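Local coordinates for pyridine nucleotide-disulphide oxidoreductase dimerisation region (Escherichia coli BL21, PDB 6KYY), which is a hypochlorous acid-induced flavoprotein of the disulfide reductase family that binds FAD and probably helps the cell to resist reactive chlorine species, at residues G48-I51 / C55-T58; L114-H117 / N122-I125; S257-A262 / G303-Y308; Y314-D319 / G325-D330. One frame throughout, in Å; residues are numbered along the deposited sequence.

Contact 1: residues G48-I51 / C55-T58; sequences GTCI and CIPT. With CU (copper (II) ion), chain V; FAD (flavin-adenine dinucleotide), chain N.
Cys50 and Cys55 meet in a buried helix-to-helix contact that forms the redox centre of the flavoprotein, a CxxxxC pair carried by helix 49-53 and the start of helix 55-65. In this crystal the two cysteine sulfurs hold a copper(II) ion instead of forming the redox-active disulfide expected of the pair. Cys50 SG lies 1.8 Å from the copper and Cys55 SG 2.1 Å from it, though the exact geometry at the metal is doubtful at this resolution. Their torsions differ: Cys50 carries SG anti to its backbone N (chi1 168°), whereas Cys55 carries SG anti to its carbonyl carbon (chi1 -61°) and brings it 3.0 Å from flavin atom C4X of the FAD. The backbones are joined by one weak hydrogen bond, from Ile56 N to Cys50 O at 3.5 Å. Ile51 and Ile56 point the same way side by side, and their CD1 atoms meet at 3.5 Å against helix 71-94. Ahead of Cys50, Thr49 grips the FAD phosphate PA twice, its N giving a hydrogen bond to O2A (2.8 Å) and its OG1 another to O1A (2.6 Å). His433 of the second subunit, the likely proton acceptor, packs on both cysteines. Both sulfurs bind the copper and that of Cys55 also lies against the flavin, consistent with a site where electrons pass between cofactor and cysteine pair.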
# COMPACT_ATOMS: atom_id res chain seq x y z
N GLY B 48 -17.62 -17.82 1.93
CA GLY B 48 -16.79 -18.34 0.85
C GLY B 48 -15.48 -18.91 1.36
O GLY B 48 -15.16 -18.90 2.55
N THR B 49 -14.71 -19.42 0.39
CA THR B 49 -13.43 -20.05 0.70
C THR B 49 -12.43 -19.04 1.26
O THR B 49 -11.70 -19.34 2.22
CB THR B 49 -12.87 -20.71 -0.57
OG1 THR B 49 -13.53 -21.96 -0.80
CG2 THR B 49 -11.37 -20.95 -0.44
N CYS B 50 -12.39 -17.84 0.69
CA CYS B 50 -11.45 -16.81 1.11
C CYS B 50 -11.59 -16.46 2.59
O CYS B 50 -10.65 -16.60 3.37
CB CYS B 50 -11.63 -15.56 0.25
SG CYS B 50 -10.75 -14.08 0.88
N ILE B 51 -12.78 -15.98 2.98
CA ILE B 51 -13.02 -15.54 4.35
C ILE B 51 -12.60 -16.57 5.40
O ILE B 51 -12.13 -16.20 6.48
CB ILE B 51 -14.52 -15.20 4.47
CG1 ILE B 51 -14.88 -14.07 3.50
CG2 ILE B 51 -14.89 -14.90 5.94
CD1 ILE B 51 -14.89 -12.71 4.10
N CYS B 55 -7.83 -16.26 1.83
CA CYS B 55 -6.99 -15.06 1.92
C CYS B 55 -6.92 -14.53 3.35
O CYS B 55 -5.83 -14.24 3.86
CB CYS B 55 -7.50 -13.96 1.01
SG CYS B 55 -7.58 -14.26 -0.72
N ILE B 56 -8.07 -14.36 3.99
CA ILE B 56 -8.15 -13.58 5.23
C ILE B 56 -7.42 -14.27 6.38
O ILE B 56 -6.58 -13.63 7.02
CB ILE B 56 -9.61 -13.27 5.59
CG1 ILE B 56 -10.30 -12.60 4.40
CG2 ILE B 56 -9.67 -12.38 6.82
CD1 ILE B 56 -11.53 -11.80 4.76
N PRO B 57 -7.67 -15.56 6.68
CA PRO B 57 -6.89 -16.18 7.77
C PRO B 57 -5.41 -16.29 7.45
O PRO B 57 -4.58 -16.12 8.34
CB PRO B 57 -7.55 -17.56 7.93
CG PRO B 57 -8.13 -17.84 6.59
CD PRO B 57 -8.62 -16.52 6.09
N THR B 58 -5.07 -16.56 6.18
CA THR B 58 -3.67 -16.65 5.79
C THR B 58 -2.95 -15.33 6.01
O THR B 58 -1.90 -15.28 6.66
CB THR B 58 -3.56 -17.08 4.33
OG1 THR B 58 -4.45 -18.18 4.09
CG2 THR B 58 -2.14 -17.49 3.98
CU CU V . -9.64 -14.74 -0.35
PA FAD N . -15.38 -20.28 -3.14
O1A FAD N . -14.37 -21.37 -3.22
O2A FAD N . -14.94 -19.01 -2.41
O5B FAD N . -16.71 -20.82 -2.51
C5B FAD N . -17.01 -22.23 -2.47
C4B FAD N . -18.19 -22.44 -1.55
O4B FAD N . -19.12 -23.37 -2.15
C3B FAD N . -17.84 -23.00 -0.17
O3B FAD N . -18.54 -22.30 0.85
C2B FAD N . -18.27 -24.47 -0.27
O2B FAD N . -18.67 -24.99 1.00
C1B FAD N . -19.47 -24.36 -1.21
N9A FAD N . -19.79 -25.59 -1.92
C8A FAD N . -18.92 -26.42 -2.59
N7A FAD N . -19.49 -27.46 -3.14
C5A FAD N . -20.82 -27.32 -2.81
C6A FAD N . -21.96 -28.10 -3.10
N6A FAD N . -21.93 -29.23 -3.81
N1A FAD N . -23.15 -27.67 -2.62
C2A FAD N . -23.19 -26.54 -1.91
N3A FAD N . -22.19 -25.72 -1.58
C4A FAD N . -21.02 -26.17 -2.06
N1 FAD N . -7.17 -15.47 -3.94
C2 FAD N . -6.71 -14.19 -4.10
O2 FAD N . -7.22 -13.42 -4.92
N3 FAD N . -5.66 -13.74 -3.32
C4 FAD N . -4.97 -14.47 -2.38
O4 FAD N . -4.05 -13.96 -1.75
C4X FAD N . -5.46 -15.83 -2.22
N5 FAD N . -4.89 -16.59 -1.33
C5X FAD N . -5.37 -17.88 -1.17
C6 FAD N . -4.76 -18.71 -0.23
C7 FAD N . -5.20 -20.01 -0.04
C7M FAD N . -4.51 -20.88 0.99
C8 FAD N . -6.27 -20.50 -0.80
C8M FAD N . -6.77 -21.91 -0.61
C9 FAD N . -6.88 -19.68 -1.74
C9A FAD N . -6.44 -18.38 -1.93
N10 FAD N . -7.04 -17.51 -2.87
C10 FAD N . -6.57 -16.23 -3.04
C1' FAD N . -8.16 -17.98 -3.70
C2' FAD N . -9.53 -17.65 -3.11
O2' FAD N . -9.71 -18.34 -1.88
C3' FAD N . -10.61 -18.09 -4.10
O3' FAD N . -10.11 -17.96 -5.43
C4' FAD N . -11.92 -17.30 -3.98
O4' FAD N . -12.56 -17.63 -2.75
C5' FAD N . -12.85 -17.55 -5.15
O5' FAD N . -13.64 -18.73 -4.88
P FAD N . -15.00 -18.99 -5.63
O1P FAD N . -15.74 -17.67 -5.82
O2P FAD N . -14.77 -19.76 -6.87
O3P FAD N . -15.84 -19.87 -4.60

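Contact 2: residues L114-H117 / N122-I125; sequences LRVH and NLEI
The imidazole of His117 and the amide of Asn122 stand almost perpendicular, their planes 83° apart, with Asn122 OD1 3.7 Å from His117 CD2. The ring is held through ND1, which is hydrogen-bonded to Gln105 O. A second pair of flat groups sits beside this one: the Arg115 guanidinium and the Glu124 carboxylate lie side by side and point the same way, with their planes 82° apart. Glu124 OE2 is 4.1 Å from Arg115 NH2 and well out of the guanidinium plane, so opposite charges are near each other without any N-H aimed at the oxygen. The directed bond of this arginine is the salt bridge from NE to Glu107, and the bend at chi3 (-36°) turns the end of the chain out of line with its extended start.

The strands 113-116 and 123-127 form an antiparallel beta hairpin on the margin of the FAD-binding Rossmann-type domain, and the second of them also runs parallel to strand 10-16. Leu114 and Ile125 are a hydrogen-bonded pair, with Leu114 N to Ile125 O at 2.7 Å and Ile125 N to Leu114 O at 3.2 Å. Val116 and Leu123 form the next such pair through two weak bonds, and Arg115 faces Glu124 in the non-hydrogen-bonded pair between.

On the face of the sheet that carries Leu114, Val116, Leu123 and Ile125, the Val116 methyls divide the work. CG2 packs on Leu123 CB at 3.6 Å, while CG1 reaches Ile125 CD1 at 4.1 Å. Val116 and Ile125 both rest on Ile39 of strand 36-40.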
# COMPACT_ATOMS: atom_id res chain seq x y z
N LEU B 114 -32.38 -29.28 -8.10
CA LEU B 114 -31.23 -29.66 -7.29
C LEU B 114 -31.68 -30.59 -6.17
O LEU B 114 -32.84 -30.55 -5.74
CB LEU B 114 -30.53 -28.44 -6.68
CG LEU B 114 -29.72 -27.45 -7.53
CD1 LEU B 114 -28.60 -28.15 -8.29
CD2 LEU B 114 -30.61 -26.65 -8.48
N ARG B 115 -30.76 -31.42 -5.70
CA ARG B 115 -30.96 -32.23 -4.50
C ARG B 115 -29.98 -31.74 -3.45
O ARG B 115 -28.78 -32.00 -3.54
CB ARG B 115 -30.76 -33.72 -4.79
CG ARG B 115 -31.15 -34.61 -3.62
CD ARG B 115 -30.63 -36.04 -3.79
NE ARG B 115 -30.68 -36.47 -5.19
CZ ARG B 115 -31.65 -37.22 -5.70
NH1 ARG B 115 -31.61 -37.57 -6.98
NH2 ARG B 115 -32.66 -37.61 -4.94
N VAL B 116 -30.49 -31.02 -2.45
CA VAL B 116 -29.66 -30.58 -1.34
C VAL B 116 -29.64 -31.69 -0.29
O VAL B 116 -30.66 -32.32 -0.00
CB VAL B 116 -30.15 -29.24 -0.76
CG1 VAL B 116 -30.49 -28.27 -1.89
CG2 VAL B 116 -31.35 -29.42 0.16
N HIS B 117 -28.45 -31.95 0.25
CA HIS B 117 -28.23 -33.05 1.18
C HIS B 117 -28.03 -32.47 2.58
O HIS B 117 -26.95 -31.97 2.91
CB HIS B 117 -27.03 -33.89 0.76
CG HIS B 117 -27.29 -34.78 -0.42
ND1 HIS B 117 -27.00 -34.40 -1.71
CD2 HIS B 117 -27.81 -36.03 -0.50
CE1 HIS B 117 -27.33 -35.37 -2.54
NE2 HIS B 117 -27.82 -36.37 -1.83
N ASN B 122 -33.75 -34.95 2.75
CA ASN B 122 -33.40 -34.13 1.59
C ASN B 122 -34.49 -33.12 1.26
O ASN B 122 -35.64 -33.23 1.70
CB ASN B 122 -33.14 -35.02 0.37
CG ASN B 122 -31.86 -35.83 0.50
OD1 ASN B 122 -30.99 -35.51 1.30
ND2 ASN B 122 -31.76 -36.89 -0.29
N LEU B 123 -34.11 -32.12 0.46
CA LEU B 123 -35.04 -31.17 -0.13
C LEU B 123 -34.80 -31.11 -1.63
O LEU B 123 -33.74 -31.51 -2.13
CB LEU B 123 -34.89 -29.76 0.46
CG LEU B 123 -34.93 -29.55 1.98
CD1 LEU B 123 -34.71 -28.07 2.30
CD2 LEU B 123 -36.25 -30.03 2.56
N GLU B 124 -35.79 -30.59 -2.36
CA GLU B 124 -35.71 -30.41 -3.80
C GLU B 124 -35.94 -28.94 -4.13
O GLU B 124 -36.91 -28.34 -3.67
CB GLU B 124 -36.73 -31.30 -4.52
CG GLU B 124 -36.15 -32.61 -5.03
CD GLU B 124 -35.97 -33.64 -3.93
OE1 GLU B 124 -36.81 -33.68 -3.00
OE2 GLU B 124 -34.99 -34.41 -3.99
N ILE B 125 -35.04 -28.37 -4.93
CA ILE B 125 -35.03 -26.94 -5.22
C ILE B 125 -34.95 -26.74 -6.73
O ILE B 125 -34.07 -27.31 -7.38
CB ILE B 125 -33.86 -26.23 -4.51
CG1 ILE B 125 -33.99 -26.39 -3.00
CG2 ILE B 125 -33.78 -24.77 -4.93
CD1 ILE B 125 -33.27 -25.34 -2.20

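Contact 3: residues S257-A262 / G303-Y308; sequences SGRQPA and GLQFTY. With FAD (flavin-adenine dinucleotide), chain N.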
# COMPACT_ATOMS: atom_id res chain seq x y z
N SER B 257 -0.10 -28.72 -3.08
CA SER B 257 0.04 -29.23 -4.43
C SER B 257 -1.05 -28.72 -5.36
O SER B 257 -1.45 -29.40 -6.30
CB SER B 257 0.06 -30.76 -4.42
OG SER B 257 1.21 -31.25 -3.75
N GLY B 258 -1.55 -27.51 -5.10
CA GLY B 258 -2.53 -26.89 -5.96
C GLY B 258 -3.96 -27.29 -5.63
O GLY B 258 -4.21 -28.27 -4.93
N ARG B 259 -4.89 -26.50 -6.13
CA ARG B 259 -6.32 -26.75 -5.98
C ARG B 259 -6.95 -26.99 -7.34
O ARG B 259 -6.55 -26.38 -8.34
CB ARG B 259 -7.03 -25.59 -5.28
CG ARG B 259 -6.32 -25.07 -4.05
CD ARG B 259 -7.26 -24.26 -3.19
NE ARG B 259 -7.93 -25.07 -2.18
CZ ARG B 259 -9.20 -24.93 -1.83
NH1 ARG B 259 -9.96 -24.01 -2.41
NH2 ARG B 259 -9.73 -25.72 -0.90
N GLN B 260 -7.93 -27.88 -7.38
CA GLN B 260 -8.64 -28.19 -8.61
C GLN B 260 -10.14 -28.02 -8.39
O GLN B 260 -10.62 -28.16 -7.26
CB GLN B 260 -8.33 -29.61 -9.09
CG GLN B 260 -9.09 -30.71 -8.36
CD GLN B 260 -8.64 -32.09 -8.79
OE1 GLN B 260 -7.53 -32.27 -9.29
NE2 GLN B 260 -9.51 -33.08 -8.61
N PRO B 261 -10.89 -27.71 -9.45
CA PRO B 261 -12.33 -27.50 -9.30
C PRO B 261 -13.02 -28.67 -8.63
O PRO B 261 -12.67 -29.84 -8.85
CB PRO B 261 -12.81 -27.31 -10.74
CG PRO B 261 -11.62 -26.77 -11.45
CD PRO B 261 -10.42 -27.40 -10.81
N ALA B 262 -14.01 -28.36 -7.79
CA ALA B 262 -14.79 -29.36 -7.06
C ALA B 262 -16.12 -29.52 -7.79
O ALA B 262 -17.03 -28.70 -7.63
CB ALA B 262 -14.98 -28.95 -5.61
N GLY B 303 -10.43 -21.48 -14.36
CA GLY B 303 -9.69 -20.25 -14.54
C GLY B 303 -8.72 -20.00 -13.41
O GLY B 303 -8.55 -20.80 -12.50
N LEU B 304 -8.07 -18.84 -13.49
CA LEU B 304 -7.11 -18.45 -12.46
C LEU B 304 -7.80 -18.37 -11.10
O LEU B 304 -8.88 -17.79 -10.98
CB LEU B 304 -6.46 -17.12 -12.82
CG LEU B 304 -5.69 -17.08 -14.14
CD1 LEU B 304 -5.21 -15.67 -14.45
CD2 LEU B 304 -4.52 -18.06 -14.13
N GLN B 305 -7.17 -18.97 -10.09
CA GLN B 305 -7.79 -19.10 -8.77
C GLN B 305 -7.47 -17.85 -7.95
O GLN B 305 -6.61 -17.83 -7.07
CB GLN B 305 -7.30 -20.36 -8.07
CG GLN B 305 -8.05 -21.62 -8.50
CD GLN B 305 -7.28 -22.89 -8.18
OE1 GLN B 305 -6.39 -22.90 -7.33
NE2 GLN B 305 -7.62 -23.97 -8.87
N PHE B 306 -8.20 -16.77 -8.25
CA PHE B 306 -8.12 -15.53 -7.50
C PHE B 306 -9.53 -15.10 -7.12
O PHE B 306 -10.51 -15.48 -7.76
CB PHE B 306 -7.43 -14.42 -8.29
CG PHE B 306 -6.00 -14.72 -8.64
CD1 PHE B 306 -5.60 -14.77 -9.96
CD2 PHE B 306 -5.06 -14.94 -7.65
CE1 PHE B 306 -4.29 -15.05 -10.29
CE2 PHE B 306 -3.75 -15.22 -7.97
CZ PHE B 306 -3.36 -15.27 -9.29
N THR B 307 -9.61 -14.30 -6.05
CA THR B 307 -10.91 -13.80 -5.62
C THR B 307 -11.42 -12.70 -6.55
O THR B 307 -12.62 -12.62 -6.81
CB THR B 307 -10.81 -13.27 -4.18
OG1 THR B 307 -10.11 -14.23 -3.38
CG2 THR B 307 -12.19 -13.05 -3.60
N TYR B 308 -10.51 -11.87 -7.07
CA TYR B 308 -10.91 -10.78 -7.95
C TYR B 308 -11.25 -11.24 -9.36
O TYR B 308 -11.88 -10.49 -10.11
CB TYR B 308 -9.80 -9.72 -8.00
CG TYR B 308 -8.39 -10.27 -8.04
CD1 TYR B 308 -7.72 -10.40 -9.25
CD2 TYR B 308 -7.73 -10.65 -6.88
CE1 TYR B 308 -6.43 -10.90 -9.30
CE2 TYR B 308 -6.44 -11.16 -6.92
CZ TYR B 308 -5.80 -11.28 -8.14
OH TYR B 308 -4.52 -11.78 -8.19
PA FAD N . -15.38 -20.28 -3.14
O1A FAD N . -14.37 -21.37 -3.22
O2A FAD N . -14.94 -19.01 -2.41
O5B FAD N . -16.71 -20.82 -2.51
C5B FAD N . -17.01 -22.23 -2.47
C4B FAD N . -18.19 -22.44 -1.55
O4B FAD N . -19.12 -23.37 -2.15
C3B FAD N . -17.84 -23.00 -0.17
O3B FAD N . -18.54 -22.30 0.85
C2B FAD N . -18.27 -24.47 -0.27
O2B FAD N . -18.67 -24.99 1.00
C1B FAD N . -19.47 -24.36 -1.21
N9A FAD N . -19.79 -25.59 -1.92
C8A FAD N . -18.92 -26.42 -2.59
N7A FAD N . -19.49 -27.46 -3.14
C5A FAD N . -20.82 -27.32 -2.81
C6A FAD N . -21.96 -28.10 -3.10
N6A FAD N . -21.93 -29.23 -3.81
N1A FAD N . -23.15 -27.67 -2.62
C2A FAD N . -23.19 -26.54 -1.91
N3A FAD N . -22.19 -25.72 -1.58
C4A FAD N . -21.02 -26.17 -2.06
N1 FAD N . -7.17 -15.47 -3.94
C2 FAD N . -6.71 -14.19 -4.10
O2 FAD N . -7.22 -13.42 -4.92
N3 FAD N . -5.66 -13.74 -3.32
C4 FAD N . -4.97 -14.47 -2.38
O4 FAD N . -4.05 -13.96 -1.75
C4X FAD N . -5.46 -15.83 -2.22
N5 FAD N . -4.89 -16.59 -1.33
C5X FAD N . -5.37 -17.88 -1.17
C6 FAD N . -4.76 -18.71 -0.23
C7 FAD N . -5.20 -20.01 -0.04
C7M FAD N . -4.51 -20.88 0.99
C8 FAD N . -6.27 -20.50 -0.80
C8M FAD N . -6.77 -21.91 -0.61
C9 FAD N . -6.88 -19.68 -1.74
C9A FAD N . -6.44 -18.38 -1.93
N10 FAD N . -7.04 -17.51 -2.87
C10 FAD N . -6.57 -16.23 -3.04
C1' FAD N . -8.16 -17.98 -3.70
C2' FAD N . -9.53 -17.65 -3.11
O2' FAD N . -9.71 -18.34 -1.88
C3' FAD N . -10.61 -18.09 -4.10
O3' FAD N . -10.11 -17.96 -5.43
C4' FAD N . -11.92 -17.30 -3.98
O4' FAD N . -12.56 -17.63 -2.75
C5' FAD N . -12.85 -17.55 -5.15
O5' FAD N . -13.64 -18.73 -4.88
P FAD N . -15.00 -18.99 -5.63
O1P FAD N . -15.74 -17.67 -5.82
O2P FAD N . -14.77 -19.76 -6.87
O3P FAD N . -15.84 -19.87 -4.60
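The chain around Arg259 runs as a short strand, 259-261, entered through Gly258 at positive phi (86°), while the facing chain makes an inverse gamma turn centred on Gln305 and then starts helix 307-321 after the N-cap residue Phe306. The backbones stay well apart, with the CA atoms of Arg259 and Gln305 separated by 8.3 Å, and a side chain spans the gap.

Gln305, extended beyond CG, brings its amide to the strand and gives a nearly straight hydrogen bond from NE2 to Arg259 O (2.7 Å, 172° at the hydrogen). The acceptor lies in the plane of the glutamine amide, yet the donor sits above the plane of the Arg259 carbonyl instead of on a lone pair. That carbonyl oxygen is gripped a second time by Arg278 NH2. Gln305 OE1 meanwhile rests against Arg259 CB at 3.4 Å. From there the arginine turns away: its bend at chi3 (92°) lays one face of the guanidinium over flavin methyl C8M, with CD 3.5 Å from it.

At the helix start Thr307 N donates to flavin O2 at 2.8 Å. The amino end of a helix aimed at this carbonyl, as in related disulfide reductases, would probably favour negative charge building up there. Beside it, Tyr308 OH stands over the centre of the Phe306 ring, 3.2 Å above its plane, and is hydrogen-bonded to Pro336 O.

Strand 259-261 pairs antiparallel with strand 136-138, Arg259 also touches helix 49-53, and Phe306 and Tyr308 both pack on Tyr337 of strand 337-339.

Contact 4: residues Y314-D319 / G325-D330; sequences YRIVRD and GKRSTD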
# COMPACT_ATOMS: atom_id res chain seq x y z
N TYR B 314 -18.73 -12.28 -11.55
CA TYR B 314 -20.01 -11.68 -11.18
C TYR B 314 -20.33 -10.50 -12.09
O TYR B 314 -21.49 -10.29 -12.47
CB TYR B 314 -19.98 -11.25 -9.72
CG TYR B 314 -20.86 -10.04 -9.42
CD1 TYR B 314 -22.22 -10.19 -9.18
CD2 TYR B 314 -20.32 -8.76 -9.38
CE1 TYR B 314 -23.02 -9.09 -8.91
CE2 TYR B 314 -21.11 -7.66 -9.12
CZ TYR B 314 -22.46 -7.83 -8.88
OH TYR B 314 -23.25 -6.74 -8.61
N ARG B 315 -19.31 -9.71 -12.44
CA ARG B 315 -19.54 -8.55 -13.31
C ARG B 315 -20.00 -8.99 -14.69
O ARG B 315 -20.86 -8.33 -15.30
CB ARG B 315 -18.26 -7.72 -13.41
CG ARG B 315 -17.83 -7.09 -12.09
CD ARG B 315 -17.11 -5.77 -12.31
NE ARG B 315 -16.28 -5.41 -11.17
CZ ARG B 315 -14.95 -5.46 -11.17
NH1 ARG B 315 -14.30 -5.84 -12.26
NH2 ARG B 315 -14.27 -5.11 -10.08
N ILE B 316 -19.46 -10.09 -15.20
CA ILE B 316 -19.90 -10.60 -16.50
C ILE B 316 -21.38 -10.96 -16.45
O ILE B 316 -22.18 -10.50 -17.28
CB ILE B 316 -19.05 -11.82 -16.92
CG1 ILE B 316 -17.56 -11.50 -16.85
CG2 ILE B 316 -19.44 -12.27 -18.33
CD1 ILE B 316 -17.15 -10.28 -17.63
N VAL B 317 -21.77 -11.78 -15.47
CA VAL B 317 -23.15 -12.26 -15.42
C VAL B 317 -24.11 -11.16 -15.00
O VAL B 317 -25.27 -11.14 -15.43
CB VAL B 317 -23.25 -13.50 -14.50
CG1 VAL B 317 -22.21 -14.54 -14.89
CG2 VAL B 317 -23.10 -13.11 -13.04
N ARG B 318 -23.66 -10.21 -14.17
CA ARG B 318 -24.52 -9.09 -13.81
C ARG B 318 -24.77 -8.18 -15.01
O ARG B 318 -25.82 -7.55 -15.10
CB ARG B 318 -23.91 -8.29 -12.66
CG ARG B 318 -24.85 -7.27 -12.04
CD ARG B 318 -24.48 -5.85 -12.44
NE ARG B 318 -25.59 -4.92 -12.27
CZ ARG B 318 -26.04 -4.11 -13.22
NH1 ARG B 318 -27.05 -3.29 -12.98
NH2 ARG B 318 -25.47 -4.12 -14.42
N ASP B 319 -23.81 -8.11 -15.94
CA ASP B 319 -23.99 -7.32 -17.14
C ASP B 319 -24.94 -7.99 -18.13
O ASP B 319 -25.43 -7.32 -19.04
CB ASP B 319 -22.64 -7.06 -17.81
CG ASP B 319 -22.66 -5.84 -18.71
OD1 ASP B 319 -23.48 -4.93 -18.47
OD2 ASP B 319 -21.86 -5.79 -19.66
N GLY B 325 -26.27 -4.90 -22.38
CA GLY B 325 -25.65 -5.87 -23.26
C GLY B 325 -24.77 -6.87 -22.54
O GLY B 325 -25.27 -7.75 -21.84
N LYS B 326 -23.45 -6.74 -22.68
CA LYS B 326 -22.58 -7.86 -22.34
C LYS B 326 -21.16 -7.40 -22.09
O LYS B 326 -20.53 -6.80 -22.97
CB LYS B 326 -22.62 -8.88 -23.46
CG LYS B 326 -22.13 -10.25 -23.09
CD LYS B 326 -21.65 -10.94 -24.34
CE LYS B 326 -20.25 -10.51 -24.70
NZ LYS B 326 -19.94 -10.87 -26.10
N ARG B 327 -20.65 -7.69 -20.89
CA ARG B 327 -19.22 -7.78 -20.65
C ARG B 327 -18.77 -9.21 -20.91
O ARG B 327 -19.58 -10.13 -21.07
CB ARG B 327 -18.89 -7.35 -19.22
CG ARG B 327 -18.64 -5.86 -19.07
CD ARG B 327 -17.58 -5.58 -18.01
NE ARG B 327 -16.39 -6.40 -18.20
CZ ARG B 327 -15.83 -7.13 -17.24
NH1 ARG B 327 -16.35 -7.14 -16.03
NH2 ARG B 327 -14.75 -7.85 -17.51
N SER B 328 -17.45 -9.41 -20.96
CA SER B 328 -16.93 -10.72 -21.33
C SER B 328 -15.61 -10.97 -20.61
O SER B 328 -14.96 -10.04 -20.12
CB SER B 328 -16.73 -10.83 -22.84
OG SER B 328 -15.63 -11.67 -23.15
N THR B 329 -15.22 -12.24 -20.54
CA THR B 329 -13.88 -12.57 -20.08
C THR B 329 -12.82 -12.18 -21.10
O THR B 329 -11.65 -12.07 -20.74
CB THR B 329 -13.76 -14.06 -19.75
OG1 THR B 329 -13.81 -14.83 -20.96
CG2 THR B 329 -14.87 -14.50 -18.81
N ASP B 330 -13.22 -11.97 -22.36
CA ASP B 330 -12.31 -11.39 -23.35
C ASP B 330 -11.94 -9.95 -23.02
O ASP B 330 -11.07 -9.39 -23.69
CB ASP B 330 -12.94 -11.45 -24.74
CG ASP B 330 -12.99 -12.87 -25.30
OD1 ASP B 330 -13.75 -13.10 -26.27
OD2 ASP B 330 -12.27 -13.74 -24.78
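The chain leaving helix 307-321 folds back along it here, as Ile316 and Arg315 meet Arg327 of the loop that leads to strand 337-339. Ile316 CD1 lies over one face of the Arg327 guanidinium, 3.3 Å above its plane and offset toward the rim, and the two side chains cross at about a right angle. The guanidinium is approached at its edge by Arg315, whose CB comes 3.3 Å from Arg327 NH1.

Arg327 CG is anti to the carbonyl carbon, and further bends at chi2 (-146°) and chi3 (49°) fold the chain so that its flat end lies along the helix. The two arginines lie side by side with NH1 atoms 4.5 Å apart, and both are drawn toward Asp312, one turn before Ile316: Arg327 by a salt bridge through NH1 and Arg315 by a long, weak ion pair.

Beyond Arg327 the loop closes in an ST turn, Ser328 OG accepting from Asp330 N at 2.6 Å. Asp319, near the end of the helix, sets OD2 3.3 Å from Arg327 CG, beside the aliphatic part of the chain and far from its charged end. Arg315 NH2 carries the contact to the subunit boundary, hydrogen-bonded to Gln429 O of the second subunit.

Overall arrangement
Followed from the N terminus, the four contacts come strictly in series, and none nests in or crosses another. Contact 1 closes over three residues at the redox centre, contact 2 over four as a hairpin at the far margin of the same domain, about 17 Å away between nearest atoms. Contact 3 closes the longest loop, forty residues, and returns the chain to the flavin: Thr307 touches both Cys50 and Cys55, and contacts 1 and 3 also both touch the FAD and the second subunit. Contact 4 closes over five residues and uses the later turns of helix 307-321, the helix that starts in contact 3, carrying the fold from the flavin toward strand 337-339.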